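Local atomic coordinates of periplasmic beta-glucosidase (Pseudomonas aeruginosa, PDB entry 6R5T), a protein that probably hydrolyses terminal, non-reducing beta-D-glucosyl residues with release of beta-D-glucose, as a periplasmic member of glycosyl hydrolase family 3. Residues Val127-Asp132 and Glu144-Thr149; Met172-His177 and Ala216-Val221; Lys176-Tyr181 and Asp203-Tyr208; Asn191-Ser196 and Ser222-Asn227. The protein carries 1 engineered substitution. All coordinates share one frame; numbering follows the deposited sequence.

Contact 1: residues Val127-Asp132 and Glu144-Thr149; sequences VDITRD and EDTYLT
I129 reaches across from the 127-132 loop and lays the tip of its longer branch on the first turn of the helix that starts at T146. With CG1 anti to the carbonyl carbon (chi1 -67°), CD1 lands 3.6 Å from the D145 O atom and touches T146 CA and T149 CB, while the shorter branch, CG2, rests against the E144 carbonyl. T149 points at the loop. Its two branches divide the work: CG2 sits 3.5 Å from V127 O, and OG1 donates to a water that in turn donates to D128 O.

At the other end, E144 and T130 meet through backbone and CB. T130 O lies 3.3 Å from E144 CB and takes a CA-H...O contact from E144; it is buried here without a conventional partner. The E144 carboxylate runs out to S566 and the backbone N of Y578, and its OE1 stays 7.0 Å from R131 NE. Water links the two residues instead: R131 NE gives its proton to one water, 2.8 Å away, and NH2 to a second, which also bonds T146 OG1. Both waters donate to E144 O, so the carbonyl is gripped twice.

D145 is the N-cap, its OD2 accepting from L148 N at 2.8 Å, with the donor above the carboxylate plane; OD1 goes to Y578. The pair thus packs the loop that follows barrel strand 121-122 onto the start of helix 146-161, with helices 197-204 and 206-213 alongside: Y204 covers I129, P207 meets V127 and T149, and D203 O takes the T146 hydroxyl proton.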
# COMPACT_ATOMS: atom_id res chain seq x y z
N VAL A 127 18.41 -6.93 6.03
CA VAL A 127 17.64 -8.10 5.56
C VAL A 127 16.14 -7.84 5.58
O VAL A 127 15.36 -8.81 5.66
CB VAL A 127 18.03 -9.32 6.40
CG1 VAL A 127 19.54 -9.55 6.29
CG2 VAL A 127 17.62 -9.26 7.85
N ASP A 128 15.75 -6.58 5.45
CA ASP A 128 14.33 -6.22 5.40
C ASP A 128 13.75 -6.65 4.04
O ASP A 128 14.33 -6.31 3.02
CB ASP A 128 14.15 -4.74 5.61
CG ASP A 128 14.87 -4.17 6.82
OD1 ASP A 128 14.83 -4.83 7.85
OD2 ASP A 128 15.40 -3.09 6.70
N ILE A 129 12.64 -7.41 4.03
CA ILE A 129 11.90 -7.72 2.79
C ILE A 129 11.35 -6.42 2.23
O ILE A 129 10.74 -5.62 2.97
CB ILE A 129 10.78 -8.71 3.15
CG1 ILE A 129 11.41 -10.03 3.57
CG2 ILE A 129 9.75 -8.91 2.07
CD1 ILE A 129 12.17 -10.72 2.50
N THR A 130 11.43 -6.27 0.91
CA THR A 130 10.90 -5.07 0.22
C THR A 130 9.96 -5.44 -0.92
O THR A 130 10.37 -6.08 -1.86
CB THR A 130 12.02 -4.17 -0.29
OG1 THR A 130 12.84 -4.93 -1.18
CG2 THR A 130 12.82 -3.62 0.88
N ARG A 131 8.70 -5.04 -0.76
CA ARG A 131 7.66 -5.23 -1.80
C ARG A 131 7.20 -3.89 -2.40
O ARG A 131 6.34 -3.91 -3.34
CB ARG A 131 6.47 -5.96 -1.20
CG ARG A 131 6.77 -7.39 -0.80
CD ARG A 131 5.57 -8.03 -0.14
NE ARG A 131 5.82 -9.47 0.04
CZ ARG A 131 5.06 -10.27 0.74
NH1 ARG A 131 3.94 -9.82 1.31
NH2 ARG A 131 5.36 -11.54 0.80
N ASP A 132 7.75 -2.77 -1.95
CA ASP A 132 7.32 -1.43 -2.38
C ASP A 132 8.52 -0.72 -2.95
O ASP A 132 9.36 -0.23 -2.23
CB ASP A 132 6.69 -0.65 -1.23
CG ASP A 132 6.01 0.64 -1.65
OD1 ASP A 132 6.49 1.32 -2.61
OD2 ASP A 132 4.94 0.92 -1.01
N GLU A 144 12.54 -9.03 -2.80
CA GLU A 144 11.20 -9.24 -2.25
C GLU A 144 11.02 -10.65 -1.70
O GLU A 144 9.95 -10.89 -1.15
CB GLU A 144 10.14 -8.98 -3.33
CG GLU A 144 10.00 -10.02 -4.44
CD GLU A 144 9.23 -9.51 -5.67
OE1 GLU A 144 9.22 -8.27 -5.94
OE2 GLU A 144 8.69 -10.36 -6.43
N ASP A 145 11.98 -11.54 -1.88
CA ASP A 145 11.70 -12.95 -1.52
C ASP A 145 12.23 -13.36 -0.15
O ASP A 145 13.41 -13.17 0.15
CB ASP A 145 12.27 -13.91 -2.55
CG ASP A 145 11.85 -15.33 -2.21
OD1 ASP A 145 10.62 -15.62 -2.19
OD2 ASP A 145 12.79 -16.12 -1.99
N THR A 146 11.37 -14.01 0.60
CA THR A 146 11.71 -14.42 1.99
C THR A 146 12.78 -15.51 1.96
O THR A 146 13.71 -15.47 2.76
CB THR A 146 10.45 -14.87 2.71
OG1 THR A 146 9.50 -13.81 2.67
CG2 THR A 146 10.77 -15.29 4.11
N TYR A 147 12.63 -16.53 1.11
CA TYR A 147 13.59 -17.63 1.00
C TYR A 147 14.99 -17.10 0.68
O TYR A 147 16.01 -17.43 1.38
CB TYR A 147 13.08 -18.71 0.06
CG TYR A 147 13.98 -19.90 -0.08
CD1 TYR A 147 14.97 -19.91 -1.02
CD2 TYR A 147 13.79 -21.01 0.71
CE1 TYR A 147 15.86 -20.99 -1.12
CE2 TYR A 147 14.62 -22.10 0.58
CZ TYR A 147 15.65 -22.10 -0.31
OH TYR A 147 16.34 -23.29 -0.35
N LEU A 148 15.10 -16.35 -0.40
CA LEU A 148 16.40 -15.90 -0.87
C LEU A 148 16.99 -14.94 0.19
O LEU A 148 18.19 -15.07 0.49
CB LEU A 148 16.23 -15.22 -2.22
CG LEU A 148 17.52 -14.67 -2.80
CD1 LEU A 148 18.56 -15.79 -2.97
CD2 LEU A 148 17.23 -14.02 -4.13
N THR A 149 16.20 -13.97 0.67
CA THR A 149 16.75 -13.00 1.63
C THR A 149 17.19 -13.72 2.92
O THR A 149 18.26 -13.36 3.49
CB THR A 149 15.77 -11.88 1.92
OG1 THR A 149 15.61 -11.14 0.70
CG2 THR A 149 16.22 -10.98 3.05
O HOH W 1 15.28 -8.34 1.08
O HOH W 2 7.37 -10.62 -1.95
O HOH W 3 8.34 -12.55 0.44

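Contact 2: residues Met172-His177 and Ala216-Val221; sequences MAAVKH and AGAVMV. With BGC (beta-D-glucopyranose), chain C.
Small side chains let these two parallel strands close up. At A174 and A218 the CA atoms are only 4.2 Å apart, and the methyls meet CB to CB at 3.7 Å on one face of the sheet. One residue on, V175 and V219 lie side by side on the other face, V175 CG1 against V219 CG2; V175 CG1 takes the crowded position between its backbone N and carbonyl carbon, and also brushes the A216 methyl.

The sharpest fit is at the start. M172 leaves with CG anti to the backbone N, then bends at chi3, and SD settles 3.6 Å from G217 CA, where a side chain would have no room.

Three backbone bonds hold the register: A218 N to A173 O, V175 N to A218 O, and the straightest, M220 N to V175 O, at 2.8 Å and 171°. Beyond them K176 CB leans on M220 CB, and both chains run on to glucose: K176 NZ donates to O1 (2.8 Å) and O2, while M220 SD lies 3.5 Å from BGC O2.

In the TIM-barrel-like parallel sheet, strand 172-178 stands between 218-221 and 121-122; M121 packs on A174 and A218, and helix 146-161 covers A173 and A216.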
# COMPACT_ATOMS: atom_id res chain seq x y z
N MET A 172 31.94 -8.37 13.85
CA MET A 172 30.62 -8.80 14.32
C MET A 172 29.55 -8.19 13.40
O MET A 172 29.68 -7.04 12.96
CB MET A 172 30.36 -8.30 15.74
CG MET A 172 29.01 -8.67 16.25
SD MET A 172 28.80 -8.33 18.05
CE MET A 172 29.91 -9.56 18.71
N ALA A 173 28.54 -8.99 13.08
CA ALA A 173 27.38 -8.55 12.26
C ALA A 173 26.33 -8.03 13.25
O ALA A 173 25.97 -8.73 14.21
CB ALA A 173 26.81 -9.69 11.48
N ALA A 174 25.82 -6.84 13.02
CA ALA A 174 24.63 -6.29 13.68
C ALA A 174 23.52 -6.26 12.59
O ALA A 174 23.46 -5.32 11.85
CB ALA A 174 24.90 -4.92 14.26
N VAL A 175 22.75 -7.33 12.56
CA VAL A 175 21.67 -7.52 11.55
C VAL A 175 20.64 -6.40 11.77
O VAL A 175 20.34 -6.00 12.91
CB VAL A 175 21.04 -8.91 11.59
CG1 VAL A 175 20.40 -9.27 12.92
CG2 VAL A 175 20.06 -9.07 10.44
N LYS A 176 20.10 -5.90 10.66
CA LYS A 176 19.17 -4.72 10.74
C LYS A 176 18.11 -4.89 9.64
O LYS A 176 18.32 -5.68 8.72
CB LYS A 176 19.96 -3.43 10.61
CG LYS A 176 20.54 -3.13 9.24
CD LYS A 176 21.47 -1.94 9.25
CE LYS A 176 21.95 -1.51 7.90
NZ LYS A 176 22.93 -0.40 8.05
N HIS A 177 16.98 -4.20 9.73
CA HIS A 177 16.53 -3.32 10.79
C HIS A 177 15.37 -4.03 11.49
O HIS A 177 14.32 -4.22 10.87
CB HIS A 177 16.07 -1.98 10.23
CG HIS A 177 17.10 -1.23 9.46
ND1 HIS A 177 17.22 -1.38 8.09
CD2 HIS A 177 17.99 -0.29 9.85
CE1 HIS A 177 18.18 -0.54 7.70
NE2 HIS A 177 18.67 0.10 8.72
N ALA A 216 24.62 -14.22 14.56
CA ALA A 216 24.89 -12.77 14.58
C ALA A 216 25.08 -12.32 16.04
O ALA A 216 24.25 -12.67 16.90
CB ALA A 216 23.74 -12.02 13.95
N GLY A 217 26.10 -11.49 16.28
CA GLY A 217 26.38 -10.99 17.64
C GLY A 217 25.48 -9.85 18.05
O GLY A 217 25.32 -9.61 19.28
N ALA A 218 24.86 -9.16 17.10
CA ALA A 218 24.06 -7.98 17.45
C ALA A 218 22.85 -7.83 16.53
O ALA A 218 22.82 -8.39 15.44
CB ALA A 218 24.91 -6.74 17.43
N VAL A 219 21.86 -7.13 17.06
CA VAL A 219 20.65 -6.78 16.29
C VAL A 219 20.42 -5.26 16.42
O VAL A 219 20.39 -4.74 17.54
CB VAL A 219 19.44 -7.56 16.81
CG1 VAL A 219 18.14 -7.00 16.19
CG2 VAL A 219 19.60 -9.03 16.60
N MET A 220 20.27 -4.56 15.29
CA MET A 220 19.95 -3.12 15.27
C MET A 220 18.43 -2.97 15.11
O MET A 220 17.87 -3.53 14.16
CB MET A 220 20.69 -2.36 14.18
CG MET A 220 20.32 -0.93 14.26
SD MET A 220 21.18 0.06 13.04
CE MET A 220 22.59 0.50 14.07
N VAL A 221 17.82 -2.30 16.06
CA VAL A 221 16.35 -2.11 16.14
C VAL A 221 15.93 -1.04 15.13
O VAL A 221 16.65 -0.08 14.91
CB VAL A 221 15.94 -1.84 17.59
CG1 VAL A 221 14.44 -1.68 17.68
CG2 VAL A 221 16.45 -2.98 18.48
C2 BGC C . 22.52 2.67 10.04
C3 BGC C . 22.69 3.79 11.09
C4 BGC C . 22.02 5.05 10.47
C5 BGC C . 20.54 4.71 10.25
C6 BGC C . 19.77 5.83 9.60
C1 BGC C . 21.02 2.49 9.74
O1 BGC C . 20.99 1.55 8.71
O2 BGC C . 23.04 1.41 10.43
O3 BGC C . 24.09 4.04 11.27
O4 BGC C . 22.15 6.12 11.42
O5 BGC C . 20.46 3.71 9.28
O6 BGC C . 18.39 5.46 9.46

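Contact 3: residues Lys176-Tyr181 and Asp203-Tyr208; sequences KHFALY and DYLPPY. With BGC (beta-D-glucopyranose), chain C.
H177 NE2 meets the anomeric hydroxyl of the glucose, BGC O1, in a 2.7 Å bond that runs in at the ring edge. The imidazole is sandwiched: K176 CG lies over the centre of one face and Y181 CE2 over the opposite one, each 3.7 Å from the plane. ND1 is hydrogen-bonded to D128 OD2, so the ring's rotation is fixed from both sides.

D128 is itself held by the second shell, its OD1 bonding Y208 OH, which also accepts from L180 N at 3.1 Å. The Y208 ring meets A179 CB through CE2 and receives the edge of F178 on one face in a T-shaped stack; the planes stand at 75° and F178 CD1 is 3.6 Å from Y208 CG. Further out, L180 CD2 presses on Y204 CB at 3.5 Å, and L205 CD2 fits among F178, A179 and L180.

The peptide bonds before H177 and A179 are both cis, bracketing the H177-F178 pair. D128 OD2 probably keeps the proton on ND1. NE2 could then accept from BGC O1 in a neutral ring or donate to it in a charged one; K176 NZ, donating to the same oxygen, would probably work against the charged form, and the geometry leaves the direction open.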
# COMPACT_ATOMS: atom_id res chain seq x y z
N LYS A 176 20.10 -5.90 10.66
CA LYS A 176 19.17 -4.72 10.74
C LYS A 176 18.11 -4.89 9.64
O LYS A 176 18.32 -5.68 8.72
CB LYS A 176 19.96 -3.43 10.61
CG LYS A 176 20.54 -3.13 9.24
CD LYS A 176 21.47 -1.94 9.25
CE LYS A 176 21.95 -1.51 7.90
NZ LYS A 176 22.93 -0.40 8.05
N HIS A 177 16.98 -4.20 9.73
CA HIS A 177 16.53 -3.32 10.79
C HIS A 177 15.37 -4.03 11.49
O HIS A 177 14.32 -4.22 10.87
CB HIS A 177 16.07 -1.98 10.23
CG HIS A 177 17.10 -1.23 9.46
ND1 HIS A 177 17.22 -1.38 8.09
CD2 HIS A 177 17.99 -0.29 9.85
CE1 HIS A 177 18.18 -0.54 7.70
NE2 HIS A 177 18.67 0.10 8.72
N PHE A 178 15.54 -4.48 12.73
CA PHE A 178 14.56 -5.38 13.39
C PHE A 178 13.46 -4.48 13.92
O PHE A 178 13.69 -3.75 14.91
CB PHE A 178 15.30 -6.14 14.49
CG PHE A 178 14.51 -7.25 15.10
CD1 PHE A 178 14.08 -8.31 14.34
CD2 PHE A 178 14.25 -7.27 16.46
CE1 PHE A 178 13.41 -9.37 14.91
CE2 PHE A 178 13.52 -8.31 17.04
CZ PHE A 178 13.10 -9.37 16.26
N ALA A 179 12.24 -4.47 13.32
CA ALA A 179 11.83 -5.34 12.22
C ALA A 179 10.81 -4.61 11.35
O ALA A 179 10.13 -3.70 11.82
CB ALA A 179 11.21 -6.62 12.76
N LEU A 180 10.66 -5.15 10.13
CA LEU A 180 9.55 -4.86 9.18
C LEU A 180 9.73 -3.49 8.51
O LEU A 180 8.77 -3.00 7.89
CB LEU A 180 8.19 -4.89 9.89
CG LEU A 180 7.89 -6.05 10.82
CD1 LEU A 180 6.44 -5.99 11.25
CD2 LEU A 180 8.24 -7.39 10.21
N TYR A 181 10.91 -2.90 8.62
CA TYR A 181 11.15 -1.49 8.24
C TYR A 181 10.79 -1.24 6.76
O TYR A 181 10.29 -0.17 6.42
CB TYR A 181 12.61 -1.21 8.56
CG TYR A 181 13.12 0.17 8.29
CD1 TYR A 181 12.42 1.32 8.57
CD2 TYR A 181 14.40 0.30 7.81
CE1 TYR A 181 12.96 2.58 8.27
CE2 TYR A 181 14.98 1.52 7.58
CZ TYR A 181 14.24 2.67 7.77
OH TYR A 181 14.84 3.88 7.50
N ASP A 203 6.50 -14.24 6.25
CA ASP A 203 7.19 -13.55 5.13
C ASP A 203 8.25 -12.55 5.62
O ASP A 203 9.26 -12.39 4.91
CB ASP A 203 6.19 -12.79 4.28
CG ASP A 203 5.18 -13.69 3.58
OD1 ASP A 203 5.52 -14.87 3.30
OD2 ASP A 203 4.10 -13.18 3.29
N TYR A 204 8.05 -11.84 6.72
CA TYR A 204 8.90 -10.66 7.03
C TYR A 204 9.92 -10.98 8.12
O TYR A 204 11.02 -10.45 8.02
CB TYR A 204 8.04 -9.48 7.43
CG TYR A 204 7.49 -8.71 6.25
CD1 TYR A 204 6.34 -9.10 5.59
CD2 TYR A 204 8.18 -7.62 5.75
CE1 TYR A 204 5.87 -8.38 4.50
CE2 TYR A 204 7.72 -6.89 4.68
CZ TYR A 204 6.57 -7.29 4.03
OH TYR A 204 6.15 -6.58 2.94
N LEU A 205 9.59 -11.82 9.09
CA LEU A 205 10.53 -12.09 10.21
C LEU A 205 11.62 -13.11 9.88
O LEU A 205 12.67 -13.03 10.48
CB LEU A 205 9.75 -12.52 11.45
CG LEU A 205 8.95 -11.42 12.13
CD1 LEU A 205 8.03 -12.04 13.20
CD2 LEU A 205 9.86 -10.37 12.72
N PRO A 206 11.43 -14.13 9.00
CA PRO A 206 12.45 -15.16 8.81
C PRO A 206 13.87 -14.69 8.52
O PRO A 206 14.82 -15.33 9.02
CB PRO A 206 11.89 -16.06 7.72
CG PRO A 206 10.41 -15.95 7.92
CD PRO A 206 10.19 -14.49 8.28
N PRO A 207 14.13 -13.59 7.76
CA PRO A 207 15.52 -13.18 7.56
C PRO A 207 16.26 -12.75 8.83
O PRO A 207 17.45 -13.04 8.96
CB PRO A 207 15.43 -12.02 6.58
CG PRO A 207 14.11 -12.32 5.87
CD PRO A 207 13.17 -12.83 6.94
N TYR A 208 15.54 -12.16 9.75
CA TYR A 208 16.18 -11.76 11.03
C TYR A 208 16.48 -13.01 11.84
O TYR A 208 17.58 -13.10 12.40
CB TYR A 208 15.33 -10.79 11.84
CG TYR A 208 14.82 -9.61 11.07
CD1 TYR A 208 15.60 -8.53 10.73
CD2 TYR A 208 13.49 -9.56 10.76
CE1 TYR A 208 15.10 -7.48 9.97
CE2 TYR A 208 12.95 -8.51 10.04
CZ TYR A 208 13.75 -7.46 9.64
OH TYR A 208 13.20 -6.40 8.95
C2 BGC C . 22.52 2.67 10.04
C3 BGC C . 22.69 3.79 11.09
C4 BGC C . 22.02 5.05 10.47
C5 BGC C . 20.54 4.71 10.25
C6 BGC C . 19.77 5.83 9.60
C1 BGC C . 21.02 2.49 9.74
O1 BGC C . 20.99 1.55 8.71
O2 BGC C . 23.04 1.41 10.43
O3 BGC C . 24.09 4.04 11.27
O4 BGC C . 22.15 6.12 11.42
O5 BGC C . 20.46 3.71 9.28
O6 BGC C . 18.39 5.46 9.46

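Contact 4: residues Asn191-Ser196 and Ser222-Asn227; sequences NTVDMS and SLNTIN
V193 O takes two donors: N227 N, 2.9 Å away in the carbonyl plane with an angle of 162°, and a water at 2.7 Å that also bonds T225 OG1. The side chain of N227 adds two more bonds, both to M195. OD1 accepts from M195 N at 2.9 Å, the proton coming in on a lone pair in the carbonyl plane, and ND2 donates to M195 O at 2.9 Å, nearly along the C=O axis. The amide thus meets the M195 backbone edge-on, giving and taking one bond as a strand's peptide would, and the pair of bonds fixes its rotation. CG is anti to the carbonyl carbon of N227 (chi1 -63°), and phi is positive at 52°.

Here an irregular loop runs alongside strand 225-226, joined by one good backbone bond and a weak one, V193 N to T225 O. That strand is half of a small two-stranded antiparallel hairpin with 229-230, beyond barrel strand 218-221. T192 and T225 lie side by side, their hydroxyls bridged by another water. V193 CG2 reaches 3.6 Å to N224 ND2, which donates to T225 O and to A179 O; S222 OG donates to N224 OD1 at 2.7 Å from above the amide plane. D194 crosses N227 at about a right angle, but its OD2 is hydrogen-bonded to S196 OG of the second subunit, and N227 packs on S196 of that subunit as well.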
# COMPACT_ATOMS: atom_id res chain seq x y z
N ASN A 191 7.93 5.33 7.89
CA ASN A 191 6.47 5.41 8.09
C ASN A 191 5.95 4.11 8.70
O ASN A 191 6.61 3.04 8.72
CB ASN A 191 5.73 5.72 6.79
CG ASN A 191 4.33 6.27 7.00
OD1 ASN A 191 4.02 6.79 8.09
ND2 ASN A 191 3.49 6.19 5.98
N THR A 192 4.76 4.26 9.23
CA THR A 192 3.94 3.21 9.84
C THR A 192 4.02 1.87 9.11
O THR A 192 3.87 1.82 7.89
CB THR A 192 2.50 3.70 9.74
OG1 THR A 192 2.47 4.95 10.44
CG2 THR A 192 1.51 2.73 10.34
N VAL A 193 4.15 0.79 9.88
CA VAL A 193 4.05 -0.57 9.37
C VAL A 193 2.93 -1.26 10.09
O VAL A 193 2.89 -1.26 11.34
CB VAL A 193 5.36 -1.37 9.46
CG1 VAL A 193 5.16 -2.82 9.04
CG2 VAL A 193 6.47 -0.70 8.65
N ASP A 194 2.02 -1.79 9.30
CA ASP A 194 0.83 -2.44 9.89
C ASP A 194 0.59 -3.72 9.12
O ASP A 194 0.46 -3.63 7.89
CB ASP A 194 -0.36 -1.49 9.86
CG ASP A 194 -1.56 -2.08 10.55
OD1 ASP A 194 -2.30 -2.86 9.89
OD2 ASP A 194 -1.71 -1.75 11.72
N MET A 195 0.61 -4.87 9.79
CA MET A 195 0.43 -6.13 9.07
C MET A 195 -0.04 -7.21 10.03
O MET A 195 0.12 -7.10 11.23
CB MET A 195 1.69 -6.59 8.31
CG MET A 195 2.80 -7.05 9.15
SD MET A 195 4.24 -7.76 8.24
CE MET A 195 4.76 -6.30 7.33
N SER A 196 -0.66 -8.23 9.47
CA SER A 196 -1.14 -9.38 10.26
C SER A 196 0.03 -10.17 10.84
O SER A 196 1.15 -10.20 10.27
CB SER A 196 -2.03 -10.28 9.40
OG SER A 196 -1.24 -11.09 8.51
N SER A 222 14.76 -1.22 14.54
CA SER A 222 14.26 -0.31 13.49
C SER A 222 13.61 0.95 14.05
O SER A 222 13.34 1.08 15.27
CB SER A 222 13.34 -1.09 12.60
OG SER A 222 12.13 -1.38 13.26
N LEU A 223 13.32 1.89 13.15
CA LEU A 223 12.76 3.20 13.50
C LEU A 223 11.24 3.25 13.41
O LEU A 223 10.70 4.26 13.87
CB LEU A 223 13.37 4.23 12.55
CG LEU A 223 14.84 4.58 12.77
CD1 LEU A 223 15.33 5.39 11.56
CD2 LEU A 223 15.02 5.38 14.02
N ASN A 224 10.62 2.25 12.81
CA ASN A 224 9.17 2.29 12.52
C ASN A 224 8.32 1.72 13.68
O ASN A 224 8.83 0.93 14.53
CB ASN A 224 8.84 1.41 11.31
CG ASN A 224 9.40 0.01 11.40
OD1 ASN A 224 10.62 -0.19 11.31
ND2 ASN A 224 8.54 -0.98 11.60
N THR A 225 7.04 2.10 13.69
CA THR A 225 6.01 1.36 14.46
C THR A 225 5.77 0.01 13.82
O THR A 225 5.86 -0.14 12.55
CB THR A 225 4.71 2.14 14.59
OG1 THR A 225 4.19 2.43 13.29
CG2 THR A 225 4.87 3.41 15.37
N ILE A 226 5.40 -0.95 14.64
CA ILE A 226 4.88 -2.27 14.22
C ILE A 226 3.50 -2.37 14.86
O ILE A 226 3.43 -2.40 16.11
CB ILE A 226 5.78 -3.42 14.67
CG1 ILE A 226 7.14 -3.30 13.99
CG2 ILE A 226 5.11 -4.78 14.47
CD1 ILE A 226 8.17 -4.21 14.57
N ASN A 227 2.45 -2.28 14.06
CA ASN A 227 1.07 -2.39 14.59
C ASN A 227 0.89 -1.40 15.75
O ASN A 227 0.28 -1.73 16.80
CB ASN A 227 0.81 -3.86 14.92
CG ASN A 227 0.86 -4.74 13.69
OD1 ASN A 227 1.03 -4.23 12.61
ND2 ASN A 227 0.67 -6.03 13.85
O HOH W 4 4.16 5.24 12.60
O HOH W 5 2.12 0.78 13.00

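Overall arrangement
All four contacts lie in the family 3 N-terminal, TIM-barrel-type domain, and contacts 2 and 3 share K176 and H177, which help to hold the glucose. Contact 1 stands behind them: D128 OD2 to H177 ND1 is 2.8 Å and D128 OD1 to Y208 OH 2.5 Å, so D128 of contact 1 ties the sugar-binding H177 to Y208 on the helix side of contact 3. Contacts 1 and 3 have centres about 9 Å apart, contacts 2 and 3 about 11 Å. Contact 4 continues from the same strand ends, with F178 O to S222 N at 2.8 Å. It carries the structure away from the pocket toward the second subunit, although L223 within its 222-227 segment still touches the glucose.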